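Local coordinates for tryptophan decarboxylase 1 (Oryza sativa subsp. japonica, PDB 6KHO), which catalyses the pyridoxal 5'-phosphate-dependent decarboxylation of tryptophan to tryptamine and of 5-hydroxytryptophan to serotonin in the plant serotonin pathway, at residues N276-A288 / R312-I324. Residues are numbered along the deposited sequence; the frame is centred on the assembly and turned at random.
Sequences NAVDPVGAVADVA and RHHLDGVERVDSI
Gly282 and Gly317 bring the two backbones together, with Gly282 CA 3.7 Å from Gly317 CA. Gly317 is the third residue of a type II turn from Leu315 to Val318, and its positive phi of 99° fits that place. A weak hydrogen bond from Gly282 N to Asp316 O, 3.4 Å long, accompanies this close approach. Beside it, Val281 is buried with its branches divided: CG1, anti to the backbone N (chi1 171°), reaches Val321 CG1 at 3.7 Å, while CG2 lies near the carbonyl O of His314. Ala285, one helical turn on, sets its CB 4.0 Å from Arg320 CB. In the fold, these pairs join the first turns of helix 281-289 to the connection entering strand 323-326 of the mixed sheet of the pyridoxal-phosphate-dependent decarboxylase domain; Val281 and Val321 also touch the neighbouring strand 294-298. The solvent side is held by charge instead. Arg320 donates from NE to Asp286 OD1 at 2.8 Å, on the syn side of a carboxylate turned 28° from the guanidinium plane; the NH2 bonds to both carboxylate oxygens are weak, and Glu319 extends the network through Arg320 NH1. At the end nearer the cofactor, where the side chain of Val278 is about 10 Å from the bound pyridoxal 5'-phosphate, Val278 CG1 meets the His314 ring obliquely, 3.7 Å from ND1, and that ring also meets Phe433.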
# COMPACT_ATOMS: atom_id res chain seq x y z
N ASN A 276 21.91 -10.62 -8.94
CA ASN A 276 22.06 -11.13 -7.57
C ASN A 276 23.46 -10.90 -7.03
O ASN A 276 24.05 -11.76 -6.37
CB ASN A 276 21.69 -12.61 -7.49
CG ASN A 276 20.21 -12.83 -7.23
OD1 ASN A 276 19.45 -11.86 -7.08
ND2 ASN A 276 19.80 -14.09 -7.16
N ALA A 277 24.02 -9.72 -7.30
CA ALA A 277 25.22 -9.31 -6.60
C ALA A 277 24.90 -9.07 -5.13
O ALA A 277 23.75 -8.82 -4.75
CB ALA A 277 25.82 -8.06 -7.25
N VAL A 278 25.93 -9.15 -4.28
CA VAL A 278 25.77 -8.99 -2.84
C VAL A 278 26.79 -7.98 -2.34
O VAL A 278 28.00 -8.22 -2.44
CB VAL A 278 25.93 -10.32 -2.09
CG1 VAL A 278 25.97 -10.05 -0.59
CG2 VAL A 278 24.78 -11.29 -2.44
N ASP A 279 26.31 -6.86 -1.80
CA ASP A 279 27.20 -5.86 -1.22
C ASP A 279 27.73 -6.35 0.13
O ASP A 279 27.00 -7.01 0.88
CB ASP A 279 26.45 -4.52 -1.05
CG ASP A 279 26.04 -3.88 -2.38
OD1 ASP A 279 26.56 -4.30 -3.45
OD2 ASP A 279 25.20 -2.94 -2.37
N PRO A 280 29.00 -6.04 0.47
CA PRO A 280 29.54 -6.49 1.77
C PRO A 280 29.04 -5.62 2.91
O PRO A 280 29.54 -4.50 3.11
CB PRO A 280 31.06 -6.36 1.57
CG PRO A 280 31.20 -5.22 0.61
CD PRO A 280 29.97 -5.23 -0.28
N VAL A 281 28.07 -6.13 3.67
CA VAL A 281 27.27 -5.28 4.55
C VAL A 281 28.13 -4.66 5.65
O VAL A 281 28.07 -3.45 5.90
CB VAL A 281 26.09 -6.07 5.14
CG1 VAL A 281 25.39 -5.26 6.21
CG2 VAL A 281 25.10 -6.49 4.04
N GLY A 282 28.92 -5.49 6.34
CA GLY A 282 29.74 -4.97 7.42
C GLY A 282 30.74 -3.92 6.94
O GLY A 282 30.89 -2.86 7.56
N ALA A 283 31.42 -4.20 5.83
CA ALA A 283 32.41 -3.24 5.34
C ALA A 283 31.76 -1.92 4.94
O ALA A 283 32.37 -0.85 5.11
CB ALA A 283 33.17 -3.84 4.16
N VAL A 284 30.53 -1.96 4.42
CA VAL A 284 29.82 -0.73 4.06
C VAL A 284 29.46 0.07 5.31
O VAL A 284 29.61 1.30 5.34
CB VAL A 284 28.57 -1.06 3.22
CG1 VAL A 284 27.66 0.16 3.09
CG2 VAL A 284 28.98 -1.55 1.85
N ALA A 285 28.94 -0.61 6.33
CA ALA A 285 28.55 0.09 7.55
C ALA A 285 29.75 0.77 8.20
O ALA A 285 29.64 1.88 8.73
CB ALA A 285 27.92 -0.90 8.53
N ASP A 286 30.91 0.11 8.17
CA ASP A 286 32.11 0.70 8.75
C ASP A 286 32.52 1.96 8.00
O ASP A 286 32.88 2.97 8.62
CB ASP A 286 33.24 -0.34 8.74
CG ASP A 286 32.96 -1.49 9.67
OD1 ASP A 286 32.00 -1.40 10.47
OD2 ASP A 286 33.69 -2.51 9.60
N VAL A 287 32.45 1.93 6.67
CA VAL A 287 32.76 3.12 5.89
C VAL A 287 31.79 4.25 6.22
O VAL A 287 32.19 5.39 6.48
CB VAL A 287 32.77 2.79 4.39
CG1 VAL A 287 32.95 4.03 3.59
CG2 VAL A 287 33.91 1.83 4.07
N ALA A 288 30.49 3.93 6.27
CA ALA A 288 29.50 4.97 6.51
C ALA A 288 29.60 5.53 7.91
O ALA A 288 29.23 6.69 8.15
CB ALA A 288 28.09 4.42 6.24
N ARG A 312 23.03 -17.26 5.70
CA ARG A 312 22.98 -16.18 6.67
C ARG A 312 24.27 -15.36 6.70
O ARG A 312 24.26 -14.22 7.20
CB ARG A 312 22.64 -16.77 8.05
CG ARG A 312 22.48 -15.79 9.20
CD ARG A 312 21.65 -14.55 8.85
NE ARG A 312 21.61 -13.64 10.00
CZ ARG A 312 22.62 -12.87 10.39
NH1 ARG A 312 23.77 -12.88 9.71
NH2 ARG A 312 22.49 -12.10 11.46
N HIS A 313 25.36 -15.87 6.13
CA HIS A 313 26.60 -15.09 6.10
C HIS A 313 26.49 -13.85 5.23
O HIS A 313 27.26 -12.89 5.44
CB HIS A 313 27.78 -15.95 5.62
CG HIS A 313 27.66 -16.40 4.20
ND1 HIS A 313 28.19 -15.68 3.15
CD2 HIS A 313 27.07 -17.49 3.66
CE1 HIS A 313 27.93 -16.31 2.02
NE2 HIS A 313 27.25 -17.41 2.30
N HIS A 314 25.57 -13.83 4.26
CA HIS A 314 25.38 -12.63 3.45
C HIS A 314 24.88 -11.45 4.26
O HIS A 314 24.91 -10.32 3.76
CB HIS A 314 24.39 -12.91 2.31
CG HIS A 314 24.91 -13.86 1.28
ND1 HIS A 314 26.01 -13.58 0.49
CD2 HIS A 314 24.49 -15.10 0.92
CE1 HIS A 314 26.23 -14.60 -0.32
NE2 HIS A 314 25.33 -15.54 -0.08
N LEU A 315 24.41 -11.67 5.49
CA LEU A 315 23.93 -10.59 6.34
C LEU A 315 24.91 -10.26 7.46
O LEU A 315 24.58 -9.45 8.33
CB LEU A 315 22.56 -10.95 6.92
CG LEU A 315 21.39 -10.90 5.94
CD1 LEU A 315 20.07 -11.13 6.69
CD2 LEU A 315 21.38 -9.56 5.21
N ASP A 316 26.10 -10.86 7.47
CA ASP A 316 27.07 -10.50 8.49
C ASP A 316 27.37 -9.01 8.43
O ASP A 316 27.56 -8.44 7.35
CB ASP A 316 28.35 -11.33 8.32
CG ASP A 316 28.14 -12.79 8.71
OD1 ASP A 316 27.00 -13.15 9.10
OD2 ASP A 316 29.10 -13.58 8.61
N GLY A 317 27.36 -8.36 9.59
CA GLY A 317 27.49 -6.93 9.67
C GLY A 317 26.18 -6.19 9.85
O GLY A 317 26.20 -4.98 10.14
N VAL A 318 25.04 -6.88 9.68
CA VAL A 318 23.74 -6.23 9.81
C VAL A 318 23.58 -5.65 11.21
O VAL A 318 22.87 -4.65 11.40
CB VAL A 318 22.60 -7.21 9.47
CG1 VAL A 318 22.50 -8.32 10.51
CG2 VAL A 318 21.28 -6.48 9.36
N GLU A 319 24.26 -6.22 12.21
CA GLU A 319 24.22 -5.66 13.55
C GLU A 319 24.78 -4.24 13.62
O GLU A 319 24.61 -3.58 14.65
CB GLU A 319 24.98 -6.57 14.53
CG GLU A 319 26.49 -6.60 14.32
CD GLU A 319 26.93 -7.62 13.28
OE1 GLU A 319 26.07 -8.16 12.54
OE2 GLU A 319 28.15 -7.88 13.20
N ARG A 320 25.43 -3.76 12.56
CA ARG A 320 25.97 -2.41 12.55
C ARG A 320 25.23 -1.45 11.62
O ARG A 320 25.65 -0.30 11.49
CB ARG A 320 27.46 -2.45 12.16
CG ARG A 320 28.30 -3.32 13.08
CD ARG A 320 29.78 -2.91 13.08
NE ARG A 320 30.46 -3.27 11.84
CZ ARG A 320 30.73 -4.52 11.46
NH1 ARG A 320 30.38 -5.55 12.21
NH2 ARG A 320 31.36 -4.73 10.31
N VAL A 321 24.14 -1.88 10.98
CA VAL A 321 23.39 -1.00 10.09
C VAL A 321 22.20 -0.43 10.84
O VAL A 321 21.87 -0.84 11.94
CB VAL A 321 22.95 -1.71 8.78
CG1 VAL A 321 24.14 -2.33 8.09
CG2 VAL A 321 21.89 -2.75 9.08
N ASP A 322 21.54 0.57 10.24
CA ASP A 322 20.41 1.20 10.89
C ASP A 322 19.08 0.54 10.58
O ASP A 322 18.15 0.60 11.40
CB ASP A 322 20.36 2.67 10.50
CG ASP A 322 21.54 3.44 11.05
OD1 ASP A 322 21.52 3.73 12.25
OD2 ASP A 322 22.49 3.69 10.29
N SER A 323 18.96 -0.09 9.41
CA SER A 323 17.68 -0.62 8.98
C SER A 323 17.91 -1.67 7.90
O SER A 323 18.93 -1.66 7.21
CB SER A 323 16.77 0.49 8.47
OG SER A 323 17.38 1.19 7.41
N ILE A 324 16.95 -2.58 7.77
CA ILE A 324 17.01 -3.64 6.78
C ILE A 324 15.58 -4.00 6.40
O ILE A 324 14.69 -4.02 7.25
CB ILE A 324 17.79 -4.88 7.31
CG1 ILE A 324 17.74 -6.03 6.29
CG2 ILE A 324 17.22 -5.35 8.63
CD1 ILE A 324 18.80 -7.12 6.53